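Local coordinates for Azi13 (Streptomyces sahachiroi, PDB 5HMB), which is a PaaI-family hot-dog thioesterase of azinomycin biosynthesis that probably hydrolyses the thioester of a naphthoate intermediate, at residues Q107-V112 with Q126-N131. Residues are numbered along the deposited sequence; the frame is centred on the assembly and turned at random.
Sequences QQVWSV and QVRLHN. With SO4 (sulfate ion), chain C.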
loop_
_atom_site.group_PDB
_atom_site.type_symbol
_atom_site.label_atom_id
_atom_site.label_comp_id
_atom_site.label_asym_id
_atom_site.label_seq_id
_atom_site.Cartn_x
_atom_site.Cartn_y
_atom_site.Cartn_z
ATOM N N GLN A 107 -5.765 -16.784 -0.345
ATOM C CA GLN A 107 -5.432 -15.489 0.253
ATOM C C GLN A 107 -6.438 -15.095 1.323
ATOM O O GLN A 107 -7.617 -15.450 1.243
ATOM C CB GLN A 107 -5.423 -14.370 -0.792
ATOM C CG GLN A 107 -4.435 -14.541 -1.914
ATOM C CD GLN A 107 -3.030 -14.184 -1.498
ATOM O OE1 GLN A 107 -2.583 -13.058 -1.710
ATOM N NE2 GLN A 107 -2.317 -15.142 -0.903
ATOM N N GLN A 108 -5.964 -14.321 2.312
ATOM C CA GLN A 108 -6.822 -13.561 3.211
ATOM C C GLN A 108 -6.338 -12.114 3.274
ATOM O O GLN A 108 -5.129 -11.854 3.240
ATOM C CB GLN A 108 -6.832 -14.119 4.636
ATOM C CG GLN A 108 -7.264 -15.575 4.773
ATOM C CD GLN A 108 -7.453 -15.962 6.226
ATOM O OE1 GLN A 108 -8.174 -15.292 6.971
ATOM N NE2 GLN A 108 -6.782 -17.033 6.646
ATOM N N VAL A 109 -7.282 -11.176 3.385
ATOM C CA VAL A 109 -6.989 -9.781 3.696
ATOM C C VAL A 109 -7.838 -9.365 4.890
ATOM O O VAL A 109 -9.052 -9.590 4.900
ATOM C CB VAL A 109 -7.259 -8.852 2.498
ATOM C CG1 VAL A 109 -7.011 -7.402 2.907
ATOM C CG2 VAL A 109 -6.383 -9.228 1.333
ATOM N N TRP A 110 -7.201 -8.749 5.885
ATOM C CA TRP A 110 -7.866 -8.240 7.073
ATOM C C TRP A 110 -7.553 -6.757 7.230
ATOM O O TRP A 110 -6.500 -6.287 6.799
ATOM C CB TRP A 110 -7.422 -8.992 8.333
ATOM C CG TRP A 110 -7.940 -10.379 8.362
ATOM C CD1 TRP A 110 -7.525 -11.430 7.587
ATOM C CD2 TRP A 110 -9.001 -10.875 9.185
ATOM N NE1 TRP A 110 -8.262 -12.557 7.893
ATOM C CE2 TRP A 110 -9.175 -12.239 8.867
ATOM C CE3 TRP A 110 -9.823 -10.297 10.162
ATOM C CZ2 TRP A 110 -10.140 -13.038 9.495
ATOM C CZ3 TRP A 110 -10.778 -11.089 10.784
ATOM C CH2 TRP A 110 -10.928 -12.443 10.447
ATOM N N SER A 111 -8.477 -6.028 7.854
ATOM C CA SER A 111 -8.333 -4.605 8.142
ATOM C C SER A 111 -8.322 -4.414 9.651
ATOM O O SER A 111 -9.235 -4.872 10.346
ATOM C CB SER A 111 -9.474 -3.804 7.508
ATOM O OG SER A 111 -9.444 -2.454 7.919
ATOM N N VAL A 112 -7.291 -3.756 10.161
ATOM C CA VAL A 112 -7.100 -3.595 11.595
ATOM C C VAL A 112 -7.136 -2.110 11.910
ATOM O O VAL A 112 -6.328 -1.338 11.371
ATOM C CB VAL A 112 -5.781 -4.218 12.069
ATOM C CG1 VAL A 112 -5.653 -4.099 13.559
ATOM C CG2 VAL A 112 -5.689 -5.665 11.632
ATOM N N GLN A 126 -3.883 -2.712 6.658
ATOM C CA GLN A 126 -4.411 -3.811 5.858
ATOM C C GLN A 126 -3.335 -4.877 5.741
ATOM O O GLN A 126 -2.199 -4.567 5.375
ATOM C CB GLN A 126 -4.815 -3.343 4.459
ATOM C CG GLN A 126 -5.578 -2.037 4.448
ATOM C CD GLN A 126 -6.941 -2.169 5.101
ATOM O OE1 GLN A 126 -7.704 -3.080 4.766
ATOM N NE2 GLN A 126 -7.250 -1.271 6.045
ATOM N N VAL A 127 -3.695 -6.127 6.029
ATOM C CA VAL A 127 -2.743 -7.230 6.108
ATOM C C VAL A 127 -3.189 -8.332 5.147
ATOM O O VAL A 127 -4.304 -8.863 5.259
ATOM C CB VAL A 127 -2.608 -7.770 7.540
ATOM C CG1 VAL A 127 -1.714 -8.989 7.570
ATOM C CG2 VAL A 127 -2.021 -6.716 8.421
ATOM N N ARG A 128 -2.321 -8.655 4.194
ATOM C CA ARG A 128 -2.550 -9.732 3.248
ATOM C C ARG A 128 -1.741 -10.921 3.722
ATOM O O ARG A 128 -0.561 -10.769 4.058
ATOM C CB ARG A 128 -2.134 -9.338 1.830
ATOM C CG ARG A 128 -2.171 -10.540 0.812
ATOM C CD ARG A 128 -1.822 -10.062 -0.606
ATOM N NE ARG A 128 -2.801 -9.101 -1.137
ATOM C CZ ARG A 128 -3.880 -9.478 -1.819
ATOM N NH1 ARG A 128 -4.099 -10.776 -2.026
ATOM N NH2 ARG A 128 -4.734 -8.576 -2.297
ATOM N N LEU A 129 -2.389 -12.084 3.782
ATOM C CA LEU A 129 -1.777 -13.322 4.224
ATOM C C LEU A 129 -2.090 -14.434 3.230
ATOM O O LEU A 129 -3.108 -14.409 2.539
ATOM C CB LEU A 129 -2.278 -13.726 5.609
ATOM C CG LEU A 129 -2.268 -12.662 6.706
ATOM C CD1 LEU A 129 -3.687 -12.245 7.052
ATOM C CD2 LEU A 129 -1.546 -13.185 7.938
ATOM N N HIS A 130 -1.209 -15.418 3.177
ATOM C CA HIS A 130 -1.344 -16.555 2.273
ATOM C C HIS A 130 -1.781 -17.768 3.085
ATOM O O HIS A 130 -1.309 -17.968 4.208
ATOM C CB HIS A 130 -0.011 -16.800 1.557
ATOM C CG HIS A 130 -0.007 -17.970 0.619
ATOM N ND1 HIS A 130 -0.866 -18.077 -0.455
ATOM C CD2 HIS A 130 0.779 -19.073 0.581
ATOM C CE1 HIS A 130 -0.624 -19.204 -1.102
ATOM N NE2 HIS A 130 0.368 -19.828 -0.493
ATOM N N ASN A 131 -2.734 -18.539 2.551
ATOM C CA ASN A 131 -3.160 -19.789 3.186
ATOM C C ASN A 131 -2.322 -20.938 2.650
ATOM O O ASN A 131 -2.384 -21.246 1.455
ATOM C CB ASN A 131 -4.631 -20.103 2.924
ATOM C CG ASN A 131 -5.565 -19.031 3.423
ATOM O OD1 ASN A 131 -5.355 -18.447 4.481
ATOM N ND2 ASN A 131 -6.625 -18.791 2.671
HETATM S S SO4 C . -8.457 -16.620 -3.167
HETATM O O1 SO4 C . -9.909 -16.792 -3.269
HETATM O O2 SO4 C . -7.758 -17.892 -3.372
HETATM O O3 SO4 C . -8.028 -15.656 -4.171
HETATM O O4 SO4 C . -8.116 -16.142 -1.829
#
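Gln126 reaches across to Ser111 with its amide. The chain bends at CG (chi2 -67°), and Gln126 NE2 donates to Ser111 OG at 3.1 Å, with the hydroxyl oxygen somewhat off the amide plane. The other end of this amide, OE1, takes a hydrogen bond from Arg124 of the second subunit. Val127 is paired with Trp110 through two backbone bonds, and its side chain lies on the helix side of the sheet, against Val56. This is the hairpin of strands 107-115 and 121-133, part of the antiparallel sheet that wraps helix 49-68 in the hot-dog fold. Arg128 points to the opposite face, shared with Gln107 and Val109, which meets the second subunit. Its chain runs extended and then bends at chi3 (-63°), which turns the guanidinium back over Val109. CG2 of Val109 sits 4.0 Å above the centre of the Arg128 guanidinium plane. At the edge of that plane Arg128 NH1 donates to Gln107 OE1 at 2.8 Å. NH2 forms a salt bridge with Asp82 of the second subunit. A leucine here would probably leave that aspartate without its charged mate and Gln107 OE1 without this donor. Leu129 returns to the helix side. Its N and O pair with Gln108, and Leu129 CD1 lies 4.0 Å from Trp110 CD1. His130 ND1 is 3.3 Å from Gln107 NE2, at the ring edge. Asn131 OD1 accepts from Gln108 NE2 at 3.0 Å, in a nearly straight bond (168°). The same NE2 also donates to the backbone O of Ala64. Gln108 OE1 takes the indole N-H of Trp110, from NE1 at 2.9 Å; the oxygen lies in the ring plane, but the donor stands above the Gln108 carbonyl plane.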